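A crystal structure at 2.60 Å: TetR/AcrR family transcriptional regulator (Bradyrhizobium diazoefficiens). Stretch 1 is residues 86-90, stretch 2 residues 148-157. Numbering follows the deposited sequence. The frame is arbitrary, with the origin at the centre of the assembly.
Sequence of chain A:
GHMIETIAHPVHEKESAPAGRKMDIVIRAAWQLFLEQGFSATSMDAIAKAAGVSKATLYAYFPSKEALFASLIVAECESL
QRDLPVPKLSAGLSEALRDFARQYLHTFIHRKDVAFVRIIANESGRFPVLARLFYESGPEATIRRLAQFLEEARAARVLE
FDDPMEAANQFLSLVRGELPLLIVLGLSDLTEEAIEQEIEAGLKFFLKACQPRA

Stretch 1 86-90: VPKLS
Stretch 2, residues 148-157: QFLEEARAAR

Residues 86-90 lie against the C-terminal end of the helix that carries residues 148-155, and the contact rests on van der Waals packing and one CH-pi interaction, mostly between apolar groups: no hydrogen bond or salt bridge crosses it, and 255 Å² is buried over both sides. Two register points fix the alignment, Pro87 CA lying 6.4 Å from Phe149 CA and Leu89 CA 7.0 Å from Ala153 CA, so that the short segment runs in the same sense as the helix and two residues of it span one helical turn.

Phe149 contributes the largest area, 86 Å². Its CA-CB bond points toward the loop, and with chi1 at 171° (t) and chi2 at 72° the buried ring reaches beneath Pro87. Pro87, at phi/psi -74/143 with a C-gamma endo pucker, directs its own CA-CB bond toward the helix. Its CB sits over one face of the ring, 3.9 Å from the centroid and 18° off the ring normal, in a CH-pi contact; the same Pro87 CB is 3.7 Å from Phe149 CD1. The compact, rigid pyrrolidine suits this packing on a flat aromatic surface. Pro87 O also approaches Phe149 CD1, at 3.4 Å. The extended backbone of Lys88 (-126/129) then carries the chain past the ring, turning the lysine CA-CB bond away from the helix and leaving its side chain exposed, while Leu89 N reaches the ring edge near its plane, 3.8 Å from Phe149 CE1.

Leu89 covers 75 Å². It enters a 3-10 segment at phi/psi -63/-33, and its CA-CB bond points sideways, but chi1 of -139°, between wells, and chi2 of 169° (t) bring the end of the side chain nearer the helix. There Leu89 CD1 lies 3.7 Å from Ala156 CB, 4.1 Å from Ala153 CA and 4.2 Å from Glu152 O. The small alanines let the methyl group come close to the helix backbone, whereas Glu152, with chi1 and chi2 both m, starts toward the loop, but its end leads away.

The helix supplies a regular platform through backbone bonds from Ala153 N to Phe149 O (3.1 Å) and Ala156 N to Glu152 O (2.9 Å). It ends in a Schellman motif: Arg157 adopts positive phi (68/20), and Arg157 N donates to Arg154 O at 2.8 Å. Ala156, at -83/5, lies just before this turn, and its CA-CB bond points toward the loop.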

# COMPACT_ATOMS: atom_id res chain seq x y z
N VAL A 86 14.23 4.62 -19.19
CA VAL A 86 13.32 5.21 -20.15
C VAL A 86 13.03 4.11 -21.19
O VAL A 86 13.90 3.76 -21.99
CB VAL A 86 13.88 6.48 -20.85
CG1 VAL A 86 12.87 6.96 -21.90
CG2 VAL A 86 14.16 7.58 -19.84
N PRO A 87 11.81 3.58 -21.17
CA PRO A 87 11.55 2.39 -21.94
C PRO A 87 11.47 2.72 -23.42
O PRO A 87 10.97 3.80 -23.76
CB PRO A 87 10.21 1.90 -21.40
CG PRO A 87 9.75 2.88 -20.39
CD PRO A 87 10.61 4.09 -20.51
N LYS A 88 11.98 1.81 -24.25
CA LYS A 88 12.14 2.04 -25.69
C LYS A 88 11.48 0.94 -26.46
O LYS A 88 11.72 -0.24 -26.22
CB LYS A 88 13.62 2.08 -26.10
CG LYS A 88 14.25 3.48 -26.10
CD LYS A 88 15.46 3.63 -25.16
CE LYS A 88 16.55 2.58 -25.34
NZ LYS A 88 17.51 2.90 -26.43
N LEU A 89 10.65 1.34 -27.40
CA LEU A 89 9.93 0.39 -28.21
C LEU A 89 10.87 -0.47 -29.04
O LEU A 89 10.59 -1.64 -29.27
CB LEU A 89 8.98 1.13 -29.13
CG LEU A 89 7.60 0.43 -29.25
CD1 LEU A 89 6.60 1.34 -29.97
CD2 LEU A 89 7.64 -0.94 -29.94
N SER A 90 11.99 0.08 -29.47
CA SER A 90 12.99 -0.69 -30.27
C SER A 90 13.44 -1.99 -29.59
O SER A 90 13.82 -2.91 -30.27
CB SER A 90 14.23 0.16 -30.56
OG SER A 90 14.64 0.89 -29.39
N GLN A 148 3.89 8.01 -20.74
CA GLN A 148 4.43 8.53 -21.99
C GLN A 148 4.94 7.40 -22.87
O GLN A 148 4.72 7.38 -24.08
CB GLN A 148 5.55 9.53 -21.73
CG GLN A 148 5.06 10.76 -20.96
CD GLN A 148 6.17 11.73 -20.66
OE1 GLN A 148 6.96 12.07 -21.54
NE2 GLN A 148 6.25 12.19 -19.41
N PHE A 149 5.55 6.40 -22.29
CA PHE A 149 5.90 5.22 -23.09
C PHE A 149 4.66 4.54 -23.66
O PHE A 149 4.67 4.08 -24.80
CB PHE A 149 6.69 4.22 -22.27
CG PHE A 149 6.89 2.92 -22.96
CD1 PHE A 149 7.76 2.81 -24.04
CD2 PHE A 149 6.16 1.81 -22.57
CE1 PHE A 149 7.94 1.58 -24.69
CE2 PHE A 149 6.34 0.58 -23.21
CZ PHE A 149 7.23 0.47 -24.26
N LEU A 150 3.59 4.42 -22.87
CA LEU A 150 2.42 3.74 -23.37
C LEU A 150 1.77 4.53 -24.51
O LEU A 150 1.17 3.93 -25.38
CB LEU A 150 1.42 3.43 -22.26
CG LEU A 150 1.91 2.49 -21.15
CD1 LEU A 150 0.80 2.23 -20.12
CD2 LEU A 150 2.42 1.17 -21.69
N GLU A 151 1.88 5.86 -24.53
CA GLU A 151 1.36 6.63 -25.66
C GLU A 151 2.05 6.25 -26.95
O GLU A 151 1.40 6.15 -27.99
CB GLU A 151 1.56 8.12 -25.49
CG GLU A 151 0.76 8.74 -24.37
CD GLU A 151 0.30 10.15 -24.71
OE1 GLU A 151 0.77 11.12 -24.03
OE2 GLU A 151 -0.53 10.28 -25.66
N GLU A 152 3.36 6.04 -26.87
CA GLU A 152 4.15 5.66 -28.04
C GLU A 152 3.71 4.30 -28.53
O GLU A 152 3.51 4.10 -29.72
CB GLU A 152 5.63 5.57 -27.72
CG GLU A 152 6.33 6.87 -27.35
CD GLU A 152 6.01 7.97 -28.37
OE1 GLU A 152 6.45 7.93 -29.56
OE2 GLU A 152 5.25 8.88 -27.97
N ALA A 153 3.57 3.36 -27.61
CA ALA A 153 3.10 2.02 -27.95
C ALA A 153 1.70 2.04 -28.58
O ALA A 153 1.43 1.32 -29.55
CB ALA A 153 3.12 1.13 -26.74
N ARG A 154 0.83 2.91 -28.08
CA ARG A 154 -0.48 3.02 -28.69
C ARG A 154 -0.41 3.63 -30.10
O ARG A 154 -1.06 3.15 -31.01
CB ARG A 154 -1.44 3.83 -27.83
CG ARG A 154 -2.84 3.92 -28.45
CD ARG A 154 -3.79 4.58 -27.49
NE ARG A 154 -3.35 5.94 -27.20
CZ ARG A 154 -3.98 6.76 -26.39
NH1 ARG A 154 -5.08 6.35 -25.78
NH2 ARG A 154 -3.53 7.99 -26.18
N ALA A 155 0.39 4.68 -30.25
CA ALA A 155 0.61 5.31 -31.54
C ALA A 155 1.18 4.31 -32.54
O ALA A 155 0.85 4.36 -33.71
CB ALA A 155 1.53 6.50 -31.39
N ALA A 156 2.00 3.38 -32.08
CA ALA A 156 2.54 2.32 -32.94
C ALA A 156 1.58 1.15 -33.11
O ALA A 156 1.94 0.16 -33.74
CB ALA A 156 3.85 1.83 -32.37
N ARG A 157 0.37 1.25 -32.57
CA ARG A 157 -0.69 0.25 -32.77
C ARG A 157 -0.43 -1.10 -32.12
O ARG A 157 -1.04 -2.09 -32.50
CB ARG A 157 -0.96 0.03 -34.26
CG ARG A 157 -1.44 1.26 -35.00
CD ARG A 157 -2.96 1.34 -35.03
NE ARG A 157 -3.37 2.45 -35.89
CZ ARG A 157 -3.33 3.74 -35.54
NH1 ARG A 157 -2.92 4.11 -34.31
NH2 ARG A 157 -3.70 4.67 -36.41